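Local coordinates for 1-deoxy-D-xylulose 5-phosphate reductoisomerase (Zymomonas mobilis, PDB 1R0K), which catalyses the NADPH-dependent rearrangement and reduction of 1-deoxy-D-xylulose 5-phosphate to 2-C-methyl-D-erythritol 4-phosphate, an early step of isoprenoid biosynthesis, using a divalent metal ion, at residues 3-8 / 93-98; 109-114 / 133-138; 118-123 / 144-149. One frame throughout, in Å; residues are numbered along the deposited sequence.

Contact 1 (3-8 / 93-98); sequences QPRTVT and GADWTM
R5 and D95 join in a salt bridge in which NE of R5 lies 2.8 Å from OD2 of D95, with an N-H...O angle of 162°. The carboxylate offers its anti lone pair, close to the guanidinium plane, and the two side chains cross at about a right angle. NH2 of R5 adds a weak second bond to the same OD2, at 3.4 Å. Extended from CG to NE, the R5 chain carries the guanidinium to D95, and CB of W96 lies over the centre of one of its faces. One residue on, T6 OG1 accepts a hydrogen bond from the backbone N of D95 (2.9 Å). It can do so because chi1 of 56° sets it between the backbone N and the carbonyl carbon; a water then links this hydroxyl to G93 O. From here the backbones run parallel: W96 N bonds to T6 O (3.0 Å), T8 N to W96 O (2.9 Å) and M98 N to T8 O (2.8 Å). Packing fills in around this ladder. V7 CG1 meets W96 CB at 3.8 Å on one face, while on the other A94 CB lies 3.3 Å from T8 OG1, a hydroxyl also bonded to A35 N. NE1 of W96 is hydrogen-bonded to T273 O, beyond the two strands. Strand 5-10 is the middle one of the seven-stranded parallel Rossmann sheet, and 96-99, the fifth strand of the chain, lies beside it. Strand 31-38 flanks 5-8, strand 119-122 flanks 96-98, and helix 15-25 covers the face carrying V7, W96 and M98.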
ATOM      1  N   GLN B   3      24.293   4.533  20.177  1.00 43.23           N
ATOM      2  CA  GLN B   3      24.855   3.213  20.585  1.00 42.47           C
ATOM      3  C   GLN B   3      24.316   2.120  19.662  1.00 40.34           C
ATOM      4  O   GLN B   3      23.196   2.218  19.155  1.00 40.90           O
ATOM      5  CB  GLN B   3      24.467   2.909  22.032  1.00 45.29           C
ATOM      6  CG  GLN B   3      25.388   1.930  22.732  1.00 49.54           C
ATOM      7  CD  GLN B   3      24.939   1.627  24.145  1.00 52.87           C
ATOM      8  OE1 GLN B   3      24.643   2.538  24.921  1.00 55.25           O
ATOM      9  NE2 GLN B   3      24.891   0.345  24.490  1.00 54.23           N
ATOM     10  N   PRO B   4      25.111   1.064  19.426  1.00 37.60           N
ATOM     11  CA  PRO B   4      24.696  -0.042  18.555  1.00 34.70           C
ATOM     12  C   PRO B   4      23.490  -0.803  19.098  1.00 31.45           C
ATOM     13  O   PRO B   4      23.375  -1.021  20.303  1.00 30.67           O
ATOM     14  CB  PRO B   4      25.939  -0.930  18.502  1.00 35.65           C
ATOM     15  CG  PRO B   4      27.060   0.033  18.738  1.00 36.86           C
ATOM     16  CD  PRO B   4      26.512   0.895  19.843  1.00 37.20           C
ATOM     17  N   ARG B   5      22.595  -1.205  18.204  1.00 27.72           N
ATOM     18  CA  ARG B   5      21.416  -1.960  18.601  1.00 22.18           C
ATOM     19  C   ARG B   5      21.823  -3.432  18.607  1.00 18.84           C
ATOM     20  O   ARG B   5      22.414  -3.918  17.640  1.00 17.34           O
ATOM     21  CB  ARG B   5      20.286  -1.731  17.600  1.00 22.16           C
ATOM     22  CG  ARG B   5      18.966  -2.352  18.014  1.00 21.67           C
ATOM     23  CD  ARG B   5      17.926  -2.220  16.912  1.00 21.24           C
ATOM     24  NE  ARG B   5      16.605  -2.630  17.371  1.00 18.30           N
ATOM     25  CZ  ARG B   5      15.553  -2.787  16.577  1.00 16.92           C
ATOM     26  NH1 ARG B   5      15.666  -2.574  15.274  1.00 15.03           N
ATOM     27  NH2 ARG B   5      14.388  -3.154  17.090  1.00 15.66           N
ATOM     28  N   THR B   6      21.515  -4.136  19.690  1.00 15.39           N
ATOM     29  CA  THR B   6      21.875  -5.545  19.808  1.00 15.59           C
ATOM     30  C   THR B   6      20.909  -6.473  19.070  1.00 16.41           C
ATOM     31  O   THR B   6      19.689  -6.315  19.156  1.00 14.96           O
ATOM     32  CB  THR B   6      21.954  -5.973  21.289  1.00 16.32           C
ATOM     33  OG1 THR B   6      20.708  -5.689  21.945  1.00 15.83           O
ATOM     34  CG2 THR B   6      23.071  -5.216  21.995  1.00 18.21           C
ATOM     35  N   VAL B   7      21.466  -7.443  18.353  1.00 13.73           N
ATOM     36  CA  VAL B   7      20.658  -8.382  17.590  1.00 13.47           C
ATOM     37  C   VAL B   7      21.065  -9.840  17.765  1.00 13.75           C
ATOM     38  O   VAL B   7      22.246 -10.167  17.926  1.00 13.19           O
ATOM     39  CB  VAL B   7      20.710  -8.061  16.082  1.00 13.65           C
ATOM     40  CG1 VAL B   7      20.216  -6.652  15.831  1.00 12.47           C
ATOM     41  CG2 VAL B   7      22.131  -8.225  15.559  1.00 16.51           C
ATOM     42  N   THR B   8      20.066 -10.713  17.737  1.00 11.19           N
ATOM     43  CA  THR B   8      20.284 -12.145  17.845  1.00 11.61           C
ATOM     44  C   THR B   8      19.524 -12.813  16.715  1.00 12.44           C
ATOM     45  O   THR B   8      18.378 -12.459  16.428  1.00 12.69           O
ATOM     46  CB  THR B   8      19.791 -12.699  19.196  1.00 12.73           C
ATOM     47  OG1 THR B   8      20.763 -12.413  20.208  1.00 12.41           O
ATOM     48  CG2 THR B   8      19.573 -14.203  19.118  1.00 12.66           C
ATOM     49  N   GLY B  93      19.224 -11.122  25.875  1.00 17.03           N
ATOM     50  CA  GLY B  93      18.868  -9.712  25.896  1.00 17.41           C
ATOM     51  C   GLY B  93      18.893  -8.863  24.635  1.00 15.63           C
ATOM     52  O   GLY B  93      18.777  -7.640  24.724  1.00 15.91           O
ATOM     53  N   ALA B  94      19.028  -9.480  23.468  1.00 14.08           N
ATOM     54  CA  ALA B  94      19.060  -8.721  22.219  1.00 13.10           C
ATOM     55  C   ALA B  94      17.816  -7.853  22.061  1.00 12.90           C
ATOM     56  O   ALA B  94      16.702  -8.304  22.325  1.00 10.68           O
ATOM     57  CB  ALA B  94      19.173  -9.667  21.045  1.00 12.97           C
ATOM     58  N   ASP B  95      17.999  -6.609  21.627  1.00 13.31           N
ATOM     59  CA  ASP B  95      16.853  -5.730  21.439  1.00 13.44           C
ATOM     60  C   ASP B  95      16.049  -6.211  20.237  1.00 13.79           C
ATOM     61  O   ASP B  95      14.833  -6.034  20.178  1.00 11.89           O
ATOM     62  CB  ASP B  95      17.298  -4.284  21.207  1.00 17.17           C
ATOM     63  CG  ASP B  95      16.123  -3.316  21.159  1.00 22.29           C
ATOM     64  OD1 ASP B  95      15.453  -3.138  22.204  1.00 23.34           O
ATOM     65  OD2 ASP B  95      15.860  -2.739  20.079  1.00 23.63           O
ATOM     66  N   TRP B  96      16.734  -6.830  19.282  1.00 10.79           N
ATOM     67  CA  TRP B  96      16.075  -7.325  18.083  1.00 11.51           C
ATOM     68  C   TRP B  96      16.451  -8.783  17.888  1.00 11.75           C
ATOM     69  O   TRP B  96      17.632  -9.124  17.836  1.00 10.84           O
ATOM     70  CB  TRP B  96      16.512  -6.519  16.864  1.00 10.61           C
ATOM     71  CG  TRP B  96      15.724  -6.817  15.630  1.00 10.51           C
ATOM     72  CD1 TRP B  96      14.528  -6.267  15.271  1.00 10.38           C
ATOM     73  CD2 TRP B  96      16.087  -7.715  14.573  1.00  9.87           C
ATOM     74  NE1 TRP B  96      14.126  -6.760  14.051  1.00  9.31           N
ATOM     75  CE2 TRP B  96      15.063  -7.650  13.601  1.00 10.29           C
ATOM     76  CE3 TRP B  96      17.180  -8.567  14.352  1.00 10.61           C
ATOM     77  CZ2 TRP B  96      15.098  -8.406  12.421  1.00  9.62           C
ATOM     78  CZ3 TRP B  96      17.218  -9.321  13.180  1.00  9.59           C
ATOM     79  CH2 TRP B  96      16.181  -9.234  12.228  1.00 11.90           C
ATOM     80  N   THR B  97      15.440  -9.638  17.778  1.00 10.35           N
ATOM     81  CA  THR B  97      15.661 -11.067  17.608  1.00 10.86           C
ATOM     82  C   THR B  97      14.967 -11.627  16.383  1.00 12.62           C
ATOM     83  O   THR B  97      13.756 -11.486  16.227  1.00 12.59           O
ATOM     84  CB  THR B  97      15.136 -11.877  18.819  1.00 10.76           C
ATOM     85  OG1 THR B  97      15.817 -11.465  20.007  1.00 10.37           O
ATOM     86  CG2 THR B  97      15.356 -13.380  18.599  1.00  9.20           C
ATOM     87  N   MET B  98      15.740 -12.265  15.513  1.00 11.75           N
ATOM     88  CA  MET B  98      15.179 -12.899  14.333  1.00 11.97           C
ATOM     89  C   MET B  98      14.921 -14.339  14.762  1.00 12.80           C
ATOM     90  O   MET B  98      15.859 -15.084  15.044  1.00 12.76           O
ATOM     91  CB  MET B  98      16.176 -12.857  13.167  1.00 11.49           C
ATOM     92  CG  MET B  98      15.808 -13.763  11.994  1.00 11.69           C
ATOM     93  SD  MET B  98      14.143 -13.491  11.335  1.00 12.04           S
ATOM     94  CE  MET B  98      14.412 -12.032  10.380  1.00 10.44           C
TER
HETATM   95  O   HOH W   1      20.970  -5.557  24.682  1.00 23.38           O
HETATM   96  O   HOH W   2      19.498 -12.624  22.562  1.00 15.12           O

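Contact 2 (109-114 / 133-138); sequences ATLAAI and GLMIDA
L111 and M135, with CA atoms 6.6 Å apart, face each other across helices 109-114 and 133-138, whose axes run in nearly the same direction, 21° apart, and approach to 9.9 Å. M135 has the largest share of the buried area and reaches across to the other helix. Its chain bends at chi2 (-66°), which turns SD toward the other helix, and CE ends 4.0 Å from CB of L111. The sulfur itself touches CD1 of I114 at 3.9 Å, the two side chains crossing at about a right angle, and CD1 of L111 is only a little farther off. One turn later A138 adds a single methyl: its CB is 3.6 Å from CD1 of L111 and 3.8 Å from CG2 of I114, two branched chains that receive it from successive turns. In I114 the branches divide the work, CG2 lying anti to the backbone N and going to A138, while CD1, at the end of the extended chi2 (175°), reaches M135. L365 of helix 365-385 touches both L111 and M135, and S127 of helix 126-129 meets M135 and T110. The hydroxyl of T110 is turned back to G106 O, just ahead of its helix, leaving its CG2 methyl at the margin of the M135 contact. No hydrogen bond spans the pair. The contact between these two neighbouring helices on one side of the Rossmann sheet therefore rests on shape and on the burial of five residues' apolar groups, methyls and a thioether, while backbone bonds such as I114 N to T110 O and A138 N to L134 O stay within each helix.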
ATOM      1  N   ALA B 109      12.608 -21.359  22.185  1.00 13.07           N
ATOM      2  CA  ALA B 109      13.467 -20.185  22.072  1.00 12.52           C
ATOM      3  C   ALA B 109      12.658 -18.976  21.621  1.00 11.53           C
ATOM      4  O   ALA B 109      12.883 -17.858  22.087  1.00 11.48           O
ATOM      5  CB  ALA B 109      14.601 -20.453  21.081  1.00 10.46           C
ATOM      6  N   THR B 110      11.720 -19.207  20.708  1.00 12.17           N
ATOM      7  CA  THR B 110      10.882 -18.130  20.193  1.00 10.87           C
ATOM      8  C   THR B 110      10.064 -17.523  21.328  1.00 11.49           C
ATOM      9  O   THR B 110      10.018 -16.305  21.490  1.00 11.28           O
ATOM     10  CB  THR B 110       9.945 -18.652  19.080  1.00 11.71           C
ATOM     11  OG1 THR B 110      10.737 -19.132  17.985  1.00  8.83           O
ATOM     12  CG2 THR B 110       9.029 -17.550  18.578  1.00 10.47           C
ATOM     13  N   LEU B 111       9.429 -18.375  22.125  1.00 12.22           N
ATOM     14  CA  LEU B 111       8.633 -17.884  23.240  1.00 11.86           C
ATOM     15  C   LEU B 111       9.524 -17.153  24.236  1.00 12.66           C
ATOM     16  O   LEU B 111       9.151 -16.101  24.756  1.00 12.78           O
ATOM     17  CB  LEU B 111       7.921 -19.036  23.944  1.00 11.45           C
ATOM     18  CG  LEU B 111       7.105 -18.628  25.176  1.00 13.55           C
ATOM     19  CD1 LEU B 111       6.201 -17.457  24.838  1.00 14.04           C
ATOM     20  CD2 LEU B 111       6.290 -19.819  25.661  1.00 12.12           C
ATOM     21  N   ALA B 112      10.699 -17.716  24.508  1.00 11.87           N
ATOM     22  CA  ALA B 112      11.631 -17.091  25.440  1.00 13.23           C
ATOM     23  C   ALA B 112      11.972 -15.672  24.986  1.00 13.52           C
ATOM     24  O   ALA B 112      11.939 -14.736  25.785  1.00 14.23           O
ATOM     25  CB  ALA B 112      12.906 -17.926  25.558  1.00 13.77           C
ATOM     26  N   ALA B 113      12.301 -15.516  23.706  1.00 12.32           N
ATOM     27  CA  ALA B 113      12.631 -14.205  23.150  1.00 12.42           C
ATOM     28  C   ALA B 113      11.438 -13.253  23.287  1.00 12.45           C
ATOM     29  O   ALA B 113      11.590 -12.094  23.678  1.00 11.72           O
ATOM     30  CB  ALA B 113      13.014 -14.346  21.680  1.00 12.56           C
ATOM     31  N   ILE B 114      10.247 -13.741  22.954  1.00  9.65           N
ATOM     32  CA  ILE B 114       9.054 -12.916  23.064  1.00  9.98           C
ATOM     33  C   ILE B 114       8.853 -12.434  24.502  1.00 11.02           C
ATOM     34  O   ILE B 114       8.532 -11.272  24.732  1.00  9.76           O
ATOM     35  CB  ILE B 114       7.801 -13.687  22.602  1.00 10.70           C
ATOM     36  CG1 ILE B 114       7.827 -13.831  21.078  1.00  9.75           C
ATOM     37  CG2 ILE B 114       6.541 -12.965  23.059  1.00 12.59           C
ATOM     38  CD1 ILE B 114       6.703 -14.672  20.517  1.00 10.61           C
ATOM     39  N   GLY B 133      -2.340 -18.798  20.054  1.00 16.04           N
ATOM     40  CA  GLY B 133      -2.957 -18.205  21.229  1.00 17.24           C
ATOM     41  C   GLY B 133      -1.963 -17.883  22.328  1.00 17.06           C
ATOM     42  O   GLY B 133      -1.954 -16.775  22.864  1.00 16.15           O
ATOM     43  N   LEU B 134      -1.121 -18.855  22.661  1.00 15.39           N
ATOM     44  CA  LEU B 134      -0.109 -18.688  23.694  1.00 16.18           C
ATOM     45  C   LEU B 134       0.909 -17.611  23.343  1.00 16.99           C
ATOM     46  O   LEU B 134       1.277 -16.795  24.187  1.00 15.36           O
ATOM     47  CB  LEU B 134       0.625 -20.009  23.922  1.00 17.00           C
ATOM     48  CG  LEU B 134      -0.238 -21.173  24.399  1.00 17.52           C
ATOM     49  CD1 LEU B 134       0.616 -22.432  24.468  1.00 16.71           C
ATOM     50  CD2 LEU B 134      -0.837 -20.852  25.755  1.00 17.57           C
ATOM     51  N   MET B 135       1.369 -17.619  22.096  1.00 14.88           N
ATOM     52  CA  MET B 135       2.353 -16.645  21.642  1.00 14.98           C
ATOM     53  C   MET B 135       1.803 -15.224  21.692  1.00 12.55           C
ATOM     54  O   MET B 135       2.457 -14.320  22.201  1.00 13.26           O
ATOM     55  CB  MET B 135       2.807 -16.976  20.220  1.00 13.71           C
ATOM     56  CG  MET B 135       3.597 -18.273  20.116  1.00 15.93           C
ATOM     57  SD  MET B 135       5.202 -18.197  20.958  1.00 19.05           S
ATOM     58  CE  MET B 135       5.836 -19.869  20.653  1.00 16.73           C
ATOM     59  N   ILE B 136       0.601 -15.026  21.163  1.00 12.89           N
ATOM     60  CA  ILE B 136       0.003 -13.699  21.177  1.00 13.54           C
ATOM     61  C   ILE B 136      -0.253 -13.263  22.620  1.00 13.86           C
ATOM     62  O   ILE B 136      -0.149 -12.083  22.943  1.00 13.81           O
ATOM     63  CB  ILE B 136      -1.314 -13.666  20.372  1.00 13.95           C
ATOM     64  CG1 ILE B 136      -1.032 -14.015  18.907  1.00 13.75           C
ATOM     65  CG2 ILE B 136      -1.954 -12.282  20.470  1.00 15.84           C
ATOM     66  CD1 ILE B 136       0.026 -13.139  18.253  1.00 15.61           C
ATOM     67  N   ASP B 137      -0.586 -14.215  23.488  1.00 14.09           N
ATOM     68  CA  ASP B 137      -0.811 -13.888  24.893  1.00 13.54           C
ATOM     69  C   ASP B 137       0.507 -13.415  25.516  1.00 12.97           C
ATOM     70  O   ASP B 137       0.531 -12.469  26.306  1.00 12.65           O
ATOM     71  CB  ASP B 137      -1.326 -15.105  25.667  1.00 15.70           C
ATOM     72  CG  ASP B 137      -2.802 -15.362  25.445  1.00 17.29           C
ATOM     73  OD1 ASP B 137      -3.510 -14.442  24.995  1.00 19.37           O
ATOM     74  OD2 ASP B 137      -3.258 -16.486  25.739  1.00 20.34           O
ATOM     75  N   ALA B 138       1.602 -14.083  25.163  1.00 12.44           N
ATOM     76  CA  ALA B 138       2.914 -13.713  25.689  1.00 12.82           C
ATOM     77  C   ALA B 138       3.272 -12.302  25.234  1.00 12.56           C
ATOM     78  O   ALA B 138       3.810 -11.511  26.005  1.00 13.90           O
ATOM     79  CB  ALA B 138       3.973 -14.707  25.215  1.00 12.67           C
TER

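Contact 3 (118-123 / 144-149); sequences KTVALA and TTLLPV
K118 O receives T145 N in a bond of 2.8 Å, nearly straight at the hydrogen (173°), and CG2 of T144 lies beside the same oxygen at 3.3 Å. This opens a parallel ladder that zips strands 119-122 and 145-148 together: V120 N to T145 O, L147 N to V120 O (2.9 Å), L122 N to L147 O (2.8 Å) and V149 N to L122 O. Along it the donors drift out of the carbonyl planes; V149 N stands above that of L122, 37° out of it. CA-H groups add contacts to the same acceptors, as where A121 CA approaches L147 O at 3.2 Å. Side chains pair off on both faces of the sheet. On the face of T119 and A121, the threonines T119 and T145 lie side by side, pointing the same way, and CG2 of T119 meets CD1 of L147 at 3.6 Å; farther on, A121 CB touches CG2 of V149 at 3.7 Å. On the face of V120 and L122, CD1 of L146, placed by chi2 of 69°, reaches forward across the pair to CB of L122 (3.9 Å). P148, which has no N-H, has its carbonyl bonded to N154 of helix 151-159, and L147 and P148 pack on F157 there. The strands end just before N124, K125 and D150, S151, E152, predicted NADPH, substrate and metal ligands, consistent with both delivering their C-terminal ends to the active site. Backbone bonds hold the strands in register, while the side chains touch mainly through methyl and methylene groups, threonine CG2 atoms included.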
ATOM      1  N   LYS B 118      11.188  -7.337  24.040  1.00 12.50           N
ATOM      2  CA  LYS B 118      11.762  -6.383  23.098  1.00 13.05           C
ATOM      3  C   LYS B 118      11.165  -6.583  21.711  1.00 13.24           C
ATOM      4  O   LYS B 118       9.946  -6.714  21.574  1.00 14.75           O
ATOM      5  CB  LYS B 118      13.288  -6.516  23.065  1.00 14.31           C
ATOM      6  CG  LYS B 118      13.935  -6.302  24.423  1.00 16.42           C
ATOM      7  CD  LYS B 118      13.438  -5.012  25.049  1.00 20.74           C
ATOM      8  CE  LYS B 118      13.864  -4.901  26.502  1.00 24.91           C
ATOM      9  NZ  LYS B 118      13.335  -3.649  27.122  1.00 27.99           N
ATOM     10  N   THR B 119      12.004  -6.604  20.680  1.00 11.42           N
ATOM     11  CA  THR B 119      11.496  -6.786  19.323  1.00 11.03           C
ATOM     12  C   THR B 119      11.834  -8.166  18.779  1.00 11.38           C
ATOM     13  O   THR B 119      12.979  -8.619  18.850  1.00 12.20           O
ATOM     14  CB  THR B 119      12.047  -5.702  18.362  1.00 11.32           C
ATOM     15  OG1 THR B 119      11.674  -4.409  18.850  1.00 10.72           O
ATOM     16  CG2 THR B 119      11.467  -5.870  16.960  1.00  8.92           C
ATOM     17  N   VAL B 120      10.819  -8.839  18.249  1.00 10.73           N
ATOM     18  CA  VAL B 120      10.993 -10.168  17.687  1.00  9.67           C
ATOM     19  C   VAL B 120      10.473 -10.228  16.259  1.00 10.22           C
ATOM     20  O   VAL B 120       9.285 -10.003  16.011  1.00 11.79           O
ATOM     21  CB  VAL B 120      10.242 -11.233  18.515  1.00  9.87           C
ATOM     22  CG1 VAL B 120      10.470 -12.620  17.924  1.00  8.66           C
ATOM     23  CG2 VAL B 120      10.706 -11.185  19.967  1.00 10.30           C
ATOM     24  N   ALA B 121      11.370 -10.500  15.318  1.00  9.45           N
ATOM     25  CA  ALA B 121      10.983 -10.643  13.914  1.00 10.50           C
ATOM     26  C   ALA B 121      10.675 -12.138  13.821  1.00 12.19           C
ATOM     27  O   ALA B 121      11.567 -12.976  13.974  1.00 13.33           O
ATOM     28  CB  ALA B 121      12.156 -10.257  12.987  1.00  9.21           C
ATOM     29  N   LEU B 122       9.410 -12.469  13.583  1.00 14.02           N
ATOM     30  CA  LEU B 122       8.976 -13.862  13.552  1.00 12.94           C
ATOM     31  C   LEU B 122       8.895 -14.539  12.193  1.00 13.59           C
ATOM     32  O   LEU B 122       8.121 -14.133  11.330  1.00 12.10           O
ATOM     33  CB  LEU B 122       7.617 -13.987  14.249  1.00 14.16           C
ATOM     34  CG  LEU B 122       6.989 -15.387  14.327  1.00 16.58           C
ATOM     35  CD1 LEU B 122       7.915 -16.325  15.085  1.00 16.69           C
ATOM     36  CD2 LEU B 122       5.633 -15.305  15.022  1.00 16.80           C
ATOM     37  N   ALA B 123       9.699 -15.587  12.028  1.00 14.90           N
ATOM     38  CA  ALA B 123       9.732 -16.369  10.800  1.00 15.92           C
ATOM     39  C   ALA B 123       9.210 -17.786  11.083  1.00 16.96           C
ATOM     40  O   ALA B 123       8.574 -18.402  10.226  1.00 20.32           O
ATOM     41  CB  ALA B 123      11.156 -16.426  10.257  1.00 14.60           C
ATOM     42  N   THR B 144       5.740  -7.000  23.942  1.00 14.20           N
ATOM     43  CA  THR B 144       6.663  -7.345  22.875  1.00 13.38           C
ATOM     44  C   THR B 144       6.253  -6.739  21.537  1.00 13.41           C
ATOM     45  O   THR B 144       5.067  -6.630  21.223  1.00 10.35           O
ATOM     46  CB  THR B 144       6.725  -8.872  22.691  1.00 14.10           C
ATOM     47  OG1 THR B 144       6.940  -9.493  23.960  1.00 14.19           O
ATOM     48  CG2 THR B 144       7.851  -9.264  21.737  1.00 12.39           C
ATOM     49  N   THR B 145       7.246  -6.341  20.748  1.00 13.28           N
ATOM     50  CA  THR B 145       6.977  -5.818  19.423  1.00 13.01           C
ATOM     51  C   THR B 145       7.166  -7.018  18.504  1.00 14.18           C
ATOM     52  O   THR B 145       8.294  -7.464  18.285  1.00 12.45           O
ATOM     53  CB  THR B 145       7.969  -4.720  19.020  1.00 14.47           C
ATOM     54  OG1 THR B 145       7.811  -3.595  19.892  1.00 14.56           O
ATOM     55  CG2 THR B 145       7.714  -4.282  17.577  1.00 14.53           C
ATOM     56  N   LEU B 146       6.063  -7.551  17.985  1.00 12.77           N
ATOM     57  CA  LEU B 146       6.128  -8.716  17.105  1.00 12.66           C
ATOM     58  C   LEU B 146       6.000  -8.309  15.636  1.00 11.35           C
ATOM     59  O   LEU B 146       4.993  -7.726  15.230  1.00 12.06           O
ATOM     60  CB  LEU B 146       5.011  -9.701  17.469  1.00 10.15           C
ATOM     61  CG  LEU B 146       5.065 -11.046  16.754  1.00  9.72           C
ATOM     62  CD1 LEU B 146       6.261 -11.833  17.260  1.00 11.11           C
ATOM     63  CD2 LEU B 146       3.769 -11.811  17.000  1.00 11.51           C
ATOM     64  N   LEU B 147       7.021  -8.618  14.841  1.00  9.60           N
ATOM     65  CA  LEU B 147       7.014  -8.266  13.429  1.00  9.67           C
ATOM     66  C   LEU B 147       7.107  -9.522  12.569  1.00 10.36           C
ATOM     67  O   LEU B 147       8.105 -10.238  12.612  1.00 12.18           O
ATOM     68  CB  LEU B 147       8.189  -7.331  13.127  1.00 10.88           C
ATOM     69  CG  LEU B 147       8.270  -6.099  14.037  1.00 11.30           C
ATOM     70  CD1 LEU B 147       9.620  -5.398  13.863  1.00 10.35           C
ATOM     71  CD2 LEU B 147       7.112  -5.152  13.721  1.00 12.41           C
ATOM     72  N   PRO B 148       6.059  -9.806  11.776  1.00  9.88           N
ATOM     73  CA  PRO B 148       6.031 -10.990  10.906  1.00  9.30           C
ATOM     74  C   PRO B 148       7.010 -10.852   9.744  1.00 11.13           C
ATOM     75  O   PRO B 148       7.043  -9.824   9.068  1.00 10.00           O
ATOM     76  CB  PRO B 148       4.580 -11.043  10.447  1.00  8.17           C
ATOM     77  CG  PRO B 148       4.214  -9.569  10.366  1.00  9.08           C
ATOM     78  CD  PRO B 148       4.825  -9.009  11.633  1.00  7.71           C
ATOM     79  N   VAL B 149       7.782 -11.908   9.509  1.00 11.88           N
ATOM     80  CA  VAL B 149       8.801 -11.915   8.464  1.00 12.94           C
ATOM     81  C   VAL B 149       8.379 -12.431   7.089  1.00 13.05           C
ATOM     82  O   VAL B 149       8.818 -11.905   6.065  1.00 12.47           O
ATOM     83  CB  VAL B 149      10.026 -12.726   8.936  1.00 12.18           C
ATOM     84  CG1 VAL B 149      11.033 -12.889   7.797  1.00 14.33           C
ATOM     85  CG2 VAL B 149      10.676 -12.020  10.120  1.00 10.08           C
TER

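Overall arrangement
From the N terminus, strand 5-10 starts the Rossmann sheet, and contact 1 closes a loop of some 85 residues when strand 96-99 returns beside it. The chain then enters helix 107-115, crosses to strand 119-122, and goes on through helix 132-142 to strand 145-148. Contacts 2 and 3 therefore interleave, helix with helix and strand with strand, in two successive beta-alpha-beta crossovers, both after contact 1 has closed. Strands 96-99 and 119-122 are sheet neighbours, through probable hydrogen bonds of T97 with T119 and A121, so contacts 1 and 3 form one continuous sheet. Contact 2 packs over it: A113 meets T97, T110 meets L122, and I114 O probably bonds T144 OG1.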